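Local structure of putative dioxygenase (1H-3-hydroxy-4-oxoquinaldine 2,4-dioxygenase) (Mycobacteroides abscessus subsp. abscessus, 6RA3) at residues P197-A209 with L225-S237. The protein cleaves the ring of the Pseudomonas quinolone signal PQS with dioxygen, forming N-octanoylanthranilate and carbon monoxide. Numbering follows the deposited sequence.
Sequences PMRRMEALAEPCA and LHDDFAARHPWFS
Met198 and Met201 of helix 197-202 pack against Phe229 of helix 221-232 in an alpha/beta hydrolase fold. The two helix segments run nearly parallel, 3° apart, with axes 12.3 Å from each other. They lead into strands 209-214 and 236-240, parallel neighbours at one border of the central sheet.

Met-aromatic and CH-pi contacts join the helices, and Met201 reaches on to Phe236 of strand 236-240. Met198 is extended beyond CG (chi2 -180°), which carries its sulfur past the Phe229 ring to meet Leu225 tip to tip. Its CG lies over one face of Phe229, and the sulfur sits obliquely, 4.4 Å from the ring centroid. Met198 CE ends over the centre of the His226 ring, 3.8 Å from the centroid. That imidazole is held by hydrogen bonds from ND1 to Tyr222 O and between NE2 and His212 ND1. Met201 bends at chi3 (-116°) and places CE 3.7 Å from Phe236 CE1.

The charged groups lie on the exposed side of the contact. Glu202 OE1 forms a long salt bridge of 3.4 Å to Arg232 NH1, and Arg232 NE pairs with Asp228 OD1 at 3.0 Å. The Glu202 carboxylate stands almost perpendicular to the Phe229 ring, with OE2 at the ring edge.

Past the helices, Trp235 is sandwiched between Pro207 and His233 CB. The Trp235 carbonyl receives a CA-H...O contact from Ala209, with CA to O at 3.3 Å. Pro207 CB sits over the five-membered ring of Trp235, 3.3 Å from its centroid.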
ATOM      1  N   PRO A 197      20.461 -11.898  27.367  1.00 41.90           N
ATOM      2  CA  PRO A 197      21.094 -11.156  26.254  1.00 47.45           C
ATOM      3  C   PRO A 197      22.487 -10.620  26.593  1.00 46.82           C
ATOM      4  O   PRO A 197      23.352 -10.531  25.708  1.00 41.44           O
ATOM      5  CB  PRO A 197      20.103 -10.013  25.989  1.00 48.78           C
ATOM      6  CG  PRO A 197      18.873 -10.310  26.806  1.00 49.24           C
ATOM      7  CD  PRO A 197      19.314 -11.175  27.942  1.00 46.48           C
ATOM      8  N   MET A 198      22.734 -10.261  27.856  1.00 52.49           N
ATOM      9  CA  MET A 198      24.066  -9.796  28.243  1.00 50.96           C
ATOM     10  C   MET A 198      25.103 -10.894  28.062  1.00 54.68           C
ATOM     11  O   MET A 198      26.212 -10.639  27.567  1.00 50.63           O
ATOM     12  CB  MET A 198      24.047  -9.302  29.677  1.00 45.11           C
ATOM     13  CG  MET A 198      23.285  -7.992  29.833  1.00 49.08           C
ATOM     14  SD  MET A 198      23.249  -7.384  31.522  1.00 44.36           S
ATOM     15  CE  MET A 198      22.880  -5.624  31.345  1.00 44.91           C
ATOM     16  N   ARG A 199      24.758 -12.128  28.436  1.00 53.89           N
ATOM     17  CA  ARG A 199      25.662 -13.240  28.177  1.00 57.79           C
ATOM     18  C   ARG A 199      25.829 -13.460  26.680  1.00 54.28           C
ATOM     19  O   ARG A 199      26.941 -13.741  26.202  1.00 47.93           O
ATOM     20  CB  ARG A 199      25.158 -14.502  28.886  1.00 60.72           C
ATOM     21  CG  ARG A 199      25.398 -14.462  30.402  1.00 63.66           C
ATOM     22  CD  ARG A 199      24.821 -15.671  31.133  1.00 75.86           C
ATOM     23  NE  ARG A 199      25.487 -16.928  30.776  1.00 86.28           N
ATOM     24  CZ  ARG A 199      26.704 -17.288  31.189  1.00 92.17           C
ATOM     25  NH1 ARG A 199      27.416 -16.481  31.971  1.00 99.45           N
ATOM     26  NH2 ARG A 199      27.220 -18.453  30.810  1.00 96.05           N
ATOM     27  N   ARG A 200      24.746 -13.310  25.909  1.00 54.52           N
ATOM     28  CA  ARG A 200      24.900 -13.366  24.458  1.00 48.23           C
ATOM     29  C   ARG A 200      25.899 -12.302  23.993  1.00 44.48           C
ATOM     30  O   ARG A 200      26.791 -12.589  23.180  1.00 40.14           O
ATOM     31  CB  ARG A 200      23.540 -13.209  23.760  1.00 42.64           C
ATOM     32  CG  ARG A 200      23.515 -13.768  22.316  1.00 42.36           C
ATOM     33  CD  ARG A 200      24.172 -12.836  21.273  1.00 41.12           C
ATOM     34  NE  ARG A 200      24.375 -13.504  19.981  1.00 38.78           N
ATOM     35  CZ  ARG A 200      25.528 -14.025  19.565  1.00 44.32           C
ATOM     36  NH1 ARG A 200      26.617 -13.940  20.320  1.00 39.19           N
ATOM     37  NH2 ARG A 200      25.592 -14.635  18.384  1.00 44.51           N
ATOM     38  N   MET A 201      25.796 -11.081  24.535  1.00 40.72           N
ATOM     39  CA  MET A 201      26.708  -9.998  24.131  1.00 49.83           C
ATOM     40  C   MET A 201      28.168 -10.306  24.467  1.00 53.82           C
ATOM     41  O   MET A 201      29.073 -10.004  23.670  1.00 44.18           O
ATOM     42  CB  MET A 201      26.302  -8.687  24.793  1.00 48.67           C
ATOM     43  CG  MET A 201      24.963  -8.167  24.327  1.00 47.43           C
ATOM     44  SD  MET A 201      24.636  -6.532  24.924  1.00 48.49           S
ATOM     45  CE  MET A 201      23.231  -6.621  26.003  1.00 42.08           C
ATOM     46  N   GLU A 202      28.423 -10.874  25.658  1.00 53.38           N
ATOM     47  CA  GLU A 202      29.793 -11.203  26.041  1.00 47.81           C
ATOM     48  C   GLU A 202      30.372 -12.307  25.171  1.00 51.48           C
ATOM     49  O   GLU A 202      31.602 -12.431  25.073  1.00 47.92           O
ATOM     50  CB  GLU A 202      29.860 -11.605  27.517  1.00 50.09           C
ATOM     51  CG  GLU A 202      29.307 -10.555  28.492  1.00 55.07           C
ATOM     52  CD  GLU A 202      29.481 -10.957  29.963  1.00 64.73           C
ATOM     53  OE1 GLU A 202      30.623 -10.900  30.465  1.00 77.36           O
ATOM     54  OE2 GLU A 202      28.478 -11.328  30.618  1.00 66.30           O
ATOM     55  N   ALA A 203      29.523 -13.098  24.518  1.00 47.99           N
ATOM     56  CA  ALA A 203      30.002 -14.115  23.596  1.00 45.77           C
ATOM     57  C   ALA A 203      30.359 -13.561  22.217  1.00 47.27           C
ATOM     58  O   ALA A 203      30.798 -14.332  21.353  1.00 45.25           O
ATOM     59  CB  ALA A 203      28.949 -15.211  23.461  1.00 45.37           C
ATOM     60  N   LEU A 204      30.193 -12.256  21.981  1.00 54.67           N
ATOM     61  CA  LEU A 204      30.490 -11.686  20.667  1.00 46.25           C
ATOM     62  C   LEU A 204      31.985 -11.702  20.409  1.00 46.10           C
ATOM     63  O   LEU A 204      32.768 -11.225  21.238  1.00 53.38           O
ATOM     64  CB  LEU A 204      29.963 -10.251  20.577  1.00 50.01           C
ATOM     65  CG  LEU A 204      28.446 -10.102  20.456  1.00 53.15           C
ATOM     66  CD1 LEU A 204      28.020  -8.684  20.772  1.00 44.15           C
ATOM     67  CD2 LEU A 204      27.971 -10.545  19.065  1.00 47.33           C
ATOM     68  N   ALA A 205      32.375 -12.247  19.249  1.00 50.93           N
ATOM     69  CA  ALA A 205      33.765 -12.248  18.785  1.00 58.58           C
ATOM     70  C   ALA A 205      34.448 -10.895  18.989  1.00 59.41           C
ATOM     71  O   ALA A 205      35.355 -10.767  19.818  1.00 56.21           O
ATOM     72  CB  ALA A 205      33.834 -12.635  17.298  1.00 65.97           C
ATOM     73  N   GLU A 206      34.040  -9.882  18.222  1.00 62.77           N
ATOM     74  CA  GLU A 206      34.553  -8.521  18.378  1.00 52.71           C
ATOM     75  C   GLU A 206      33.369  -7.594  18.629  1.00 48.80           C
ATOM     76  O   GLU A 206      32.726  -7.124  17.677  1.00 48.36           O
ATOM     77  CB  GLU A 206      35.367  -8.088  17.155  1.00 59.65           C
ATOM     78  CG  GLU A 206      34.746  -8.368  15.779  1.00 64.87           C
ATOM     79  CD  GLU A 206      35.290  -7.441  14.686  1.00 63.23           C
ATOM     80  OE1 GLU A 206      36.356  -6.809  14.884  1.00 67.87           O
ATOM     81  OE2 GLU A 206      34.641  -7.331  13.627  1.00 54.93           O
ATOM     82  N   PRO A 207      33.035  -7.315  19.891  1.00 45.86           N
ATOM     83  CA  PRO A 207      31.833  -6.511  20.185  1.00 49.26           C
ATOM     84  C   PRO A 207      31.903  -5.133  19.549  1.00 52.65           C
ATOM     85  O   PRO A 207      32.829  -4.359  19.804  1.00 63.74           O
ATOM     86  CB  PRO A 207      31.828  -6.413  21.718  1.00 50.02           C
ATOM     87  CG  PRO A 207      32.738  -7.447  22.197  1.00 54.43           C
ATOM     88  CD  PRO A 207      33.730  -7.741  21.114  1.00 52.03           C
ATOM     89  N   CYS A 208      30.905  -4.822  18.727  1.00 55.77           N
ATOM     90  CA  CYS A 208      30.661  -3.444  18.325  1.00 55.12           C
ATOM     91  C   CYS A 208      30.076  -2.655  19.506  1.00 47.68           C
ATOM     92  O   CYS A 208      29.795  -3.202  20.574  1.00 46.94           O
ATOM     93  CB  CYS A 208      29.710  -3.412  17.124  1.00 54.46           C
ATOM     94  SG  CYS A 208      28.034  -3.941  17.558  1.00 46.30           S
ATOM     95  N   ALA A 209      29.882  -1.353  19.306  1.00 40.61           N
ATOM     96  CA  ALA A 209      29.233  -0.530  20.320  1.00 44.09           C
ATOM     97  C   ALA A 209      27.763  -0.896  20.434  1.00 48.14           C
ATOM     98  O   ALA A 209      27.032  -0.912  19.438  1.00 44.53           O
ATOM     99  CB  ALA A 209      29.372   0.946  19.975  1.00 55.40           C
ATOM    100  N   LEU A 225      22.677  -3.730  37.347  1.00 42.86           N
ATOM    101  CA  LEU A 225      23.212  -4.754  36.460  1.00 49.35           C
ATOM    102  C   LEU A 225      23.801  -4.119  35.197  1.00 51.03           C
ATOM    103  O   LEU A 225      24.820  -4.593  34.671  1.00 47.54           O
ATOM    104  CB  LEU A 225      22.105  -5.755  36.126  1.00 48.02           C
ATOM    105  CG  LEU A 225      22.374  -6.803  35.049  1.00 47.41           C
ATOM    106  CD1 LEU A 225      23.233  -7.967  35.569  1.00 46.99           C
ATOM    107  CD2 LEU A 225      21.034  -7.277  34.505  1.00 51.52           C
ATOM    108  N   HIS A 226      23.185  -3.033  34.720  1.00 48.47           N
ATOM    109  CA  HIS A 226      23.683  -2.332  33.534  1.00 53.16           C
ATOM    110  C   HIS A 226      24.976  -1.577  33.835  1.00 54.32           C
ATOM    111  O   HIS A 226      25.984  -1.752  33.138  1.00 46.80           O
ATOM    112  CB  HIS A 226      22.621  -1.371  33.010  1.00 46.03           C
ATOM    113  CG  HIS A 226      21.558  -2.027  32.183  1.00 59.43           C
ATOM    114  ND1 HIS A 226      20.409  -2.559  32.732  1.00 54.01           N
ATOM    115  CD2 HIS A 226      21.461  -2.218  30.845  1.00 55.48           C
ATOM    116  CE1 HIS A 226      19.663  -3.070  31.768  1.00 52.65           C
ATOM    117  NE2 HIS A 226      20.276  -2.874  30.614  1.00 50.84           N
ATOM    118  N   ASP A 227      24.948  -0.697  34.851  1.00 55.78           N
ATOM    119  CA  ASP A 227      26.171  -0.070  35.364  1.00 54.81           C
ATOM    120  C   ASP A 227      27.291  -1.084  35.457  1.00 53.78           C
ATOM    121  O   ASP A 227      28.403  -0.866  34.968  1.00 47.34           O
ATOM    122  CB  ASP A 227      25.918   0.529  36.750  1.00 62.96           C
ATOM    123  CG  ASP A 227      24.922   1.655  36.722  1.00 64.49           C
ATOM    124  OD1 ASP A 227      24.928   2.381  35.705  1.00 71.62           O
ATOM    125  OD2 ASP A 227      24.149   1.829  37.697  1.00 54.75           O
ATOM    126  N   ASP A 228      26.989  -2.200  36.120  1.00 54.27           N
ATOM    127  CA  ASP A 228      27.917  -3.307  36.276  1.00 54.92           C
ATOM    128  C   ASP A 228      28.400  -3.804  34.925  1.00 54.43           C
ATOM    129  O   ASP A 228      29.603  -3.987  34.704  1.00 52.30           O
ATOM    130  CB  ASP A 228      27.196  -4.414  37.055  1.00 60.91           C
ATOM    131  CG  ASP A 228      28.123  -5.481  37.583  1.00 63.32           C
ATOM    132  OD1 ASP A 228      28.976  -5.999  36.816  1.00 75.93           O
ATOM    133  OD2 ASP A 228      27.971  -5.812  38.785  1.00 72.46           O
ATOM    134  N   PHE A 229      27.464  -4.035  34.000  1.00 58.81           N
ATOM    135  CA  PHE A 229      27.850  -4.477  32.665  1.00 55.81           C
ATOM    136  C   PHE A 229      28.625  -3.377  31.943  1.00 46.03           C
ATOM    137  O   PHE A 229      29.649  -3.644  31.304  1.00 42.20           O
ATOM    138  CB  PHE A 229      26.598  -4.897  31.879  1.00 52.59           C
ATOM    139  CG  PHE A 229      26.893  -5.819  30.736  1.00 53.59           C
ATOM    140  CD1 PHE A 229      27.108  -7.171  30.955  1.00 55.23           C
ATOM    141  CD2 PHE A 229      26.974  -5.333  29.441  1.00 54.56           C
ATOM    142  CE1 PHE A 229      27.404  -8.026  29.909  1.00 57.06           C
ATOM    143  CE2 PHE A 229      27.263  -6.171  28.393  1.00 53.43           C
ATOM    144  CZ  PHE A 229      27.480  -7.528  28.622  1.00 60.97           C
ATOM    145  N   ALA A 230      28.180  -2.126  32.085  1.00 40.45           N
ATOM    146  CA  ALA A 230      28.842  -1.014  31.403  1.00 49.87           C
ATOM    147  C   ALA A 230      30.241  -0.761  31.958  1.00 51.62           C
ATOM    148  O   ALA A 230      31.144  -0.376  31.204  1.00 46.43           O
ATOM    149  CB  ALA A 230      27.988   0.251  31.514  1.00 48.66           C
ATOM    150  N   ALA A 231      30.439  -0.976  33.269  1.00 53.34           N
ATOM    151  CA  ALA A 231      31.767  -0.837  33.866  1.00 46.74           C
ATOM    152  C   ALA A 231      32.734  -1.915  33.390  1.00 47.39           C
ATOM    153  O   ALA A 231      33.934  -1.647  33.262  1.00 47.93           O
ATOM    154  CB  ALA A 231      31.648  -0.863  35.380  1.00 43.89           C
ATOM    155  N   ARG A 232      32.241  -3.130  33.115  1.00 46.59           N
ATOM    156  CA  ARG A 232      33.099  -4.217  32.640  1.00 52.10           C
ATOM    157  C   ARG A 232      33.491  -4.055  31.178  1.00 54.80           C
ATOM    158  O   ARG A 232      34.542  -4.555  30.757  1.00 53.33           O
ATOM    159  CB  ARG A 232      32.388  -5.565  32.786  1.00 59.01           C
ATOM    160  CG  ARG A 232      32.434  -6.228  34.147  1.00 62.45           C
ATOM    161  CD  ARG A 232      31.635  -7.547  34.109  1.00 75.47           C
ATOM    162  NE  ARG A 232      30.201  -7.350  34.381  1.00 83.33           N
ATOM    163  CZ  ARG A 232      29.222  -8.167  33.982  1.00 80.68           C
ATOM    164  NH1 ARG A 232      29.495  -9.254  33.259  1.00 77.11           N
ATOM    165  NH2 ARG A 232      27.954  -7.885  34.295  1.00 69.37           N
ATOM    166  N   HIS A 233      32.640  -3.418  30.383  1.00 59.99           N
ATOM    167  CA  HIS A 233      32.734  -3.473  28.924  1.00 59.74           C
ATOM    168  C   HIS A 233      32.644  -2.055  28.377  1.00 54.49           C
ATOM    169  O   HIS A 233      31.549  -1.453  28.421  1.00 46.09           O
ATOM    170  CB  HIS A 233      31.624  -4.340  28.329  1.00 57.29           C
ATOM    171  CG  HIS A 233      31.694  -5.784  28.734  1.00 62.01           C
ATOM    172  ND1 HIS A 233      30.860  -6.329  29.687  1.00 54.72           N
ATOM    173  CD2 HIS A 233      32.494  -6.792  28.313  1.00 62.10           C
ATOM    174  CE1 HIS A 233      31.143  -7.610  29.836  1.00 55.76           C
ATOM    175  NE2 HIS A 233      32.125  -7.919  29.009  1.00 54.60           N
ATOM    176  N   PRO A 234      33.750  -1.482  27.890  1.00 58.84           N
ATOM    177  CA  PRO A 234      33.680  -0.132  27.304  1.00 56.56           C
ATOM    178  C   PRO A 234      32.657  -0.003  26.186  1.00 51.97           C
ATOM    179  O   PRO A 234      32.051   1.063  26.049  1.00 47.52           O
ATOM    180  CB  PRO A 234      35.110   0.099  26.787  1.00 51.74           C
ATOM    181  CG  PRO A 234      35.968  -0.768  27.662  1.00 54.56           C
ATOM    182  CD  PRO A 234      35.131  -2.004  27.910  1.00 54.93           C
ATOM    183  N   TRP A 235      32.437  -1.058  25.389  1.00 52.43           N
ATOM    184  CA  TRP A 235      31.578  -0.946  24.210  1.00 48.50           C
ATOM    185  C   TRP A 235      30.097  -0.884  24.542  1.00 47.21           C
ATOM    186  O   TRP A 235      29.293  -0.633  23.640  1.00 49.34           O
ATOM    187  CB  TRP A 235      31.825  -2.114  23.250  1.00 55.43           C
ATOM    188  CG  TRP A 235      32.001  -3.442  23.895  1.00 53.85           C
ATOM    189  CD1 TRP A 235      33.186  -4.080  24.141  1.00 55.20           C
ATOM    190  CD2 TRP A 235      30.965  -4.314  24.375  1.00 54.83           C
ATOM    191  NE1 TRP A 235      32.951  -5.295  24.745  1.00 58.46           N
ATOM    192  CE2 TRP A 235      31.596  -5.463  24.896  1.00 58.88           C
ATOM    193  CE3 TRP A 235      29.567  -4.237  24.408  1.00 52.61           C
ATOM    194  CZ2 TRP A 235      30.875  -6.527  25.447  1.00 56.42           C
ATOM    195  CZ3 TRP A 235      28.850  -5.294  24.963  1.00 54.47           C
ATOM    196  CH2 TRP A 235      29.506  -6.420  25.471  1.00 58.87           C
ATOM    197  N   PHE A 236      29.714  -1.099  25.789  1.00 44.11           N
ATOM    198  CA  PHE A 236      28.316  -1.112  26.177  1.00 42.31           C
ATOM    199  C   PHE A 236      27.967   0.194  26.861  1.00 41.99           C
ATOM    200  O   PHE A 236      28.747   0.724  27.654  1.00 46.06           O
ATOM    201  CB  PHE A 236      28.000  -2.292  27.109  1.00 45.50           C
ATOM    202  CG  PHE A 236      26.543  -2.393  27.491  1.00 44.12           C
ATOM    203  CD1 PHE A 236      25.657  -3.153  26.725  1.00 43.67           C
ATOM    204  CD2 PHE A 236      26.052  -1.738  28.612  1.00 41.32           C
ATOM    205  CE1 PHE A 236      24.300  -3.260  27.096  1.00 43.72           C
ATOM    206  CE2 PHE A 236      24.706  -1.834  28.982  1.00 43.48           C
ATOM    207  CZ  PHE A 236      23.822  -2.585  28.224  1.00 33.83           C
ATOM    208  N   SER A 237      26.791   0.706  26.535  1.00 37.00           N
ATOM    209  CA  SER A 237      26.198   1.855  27.195  1.00 39.60           C
ATOM    210  C   SER A 237      24.710   1.608  27.240  1.00 39.34           C
ATOM    211  O   SER A 237      24.200   0.675  26.614  1.00 43.01           O
ATOM    212  CB  SER A 237      26.484   3.180  26.460  1.00 41.39           C
ATOM    213  OG  SER A 237      25.984   3.125  25.127  1.00 40.24           O
TER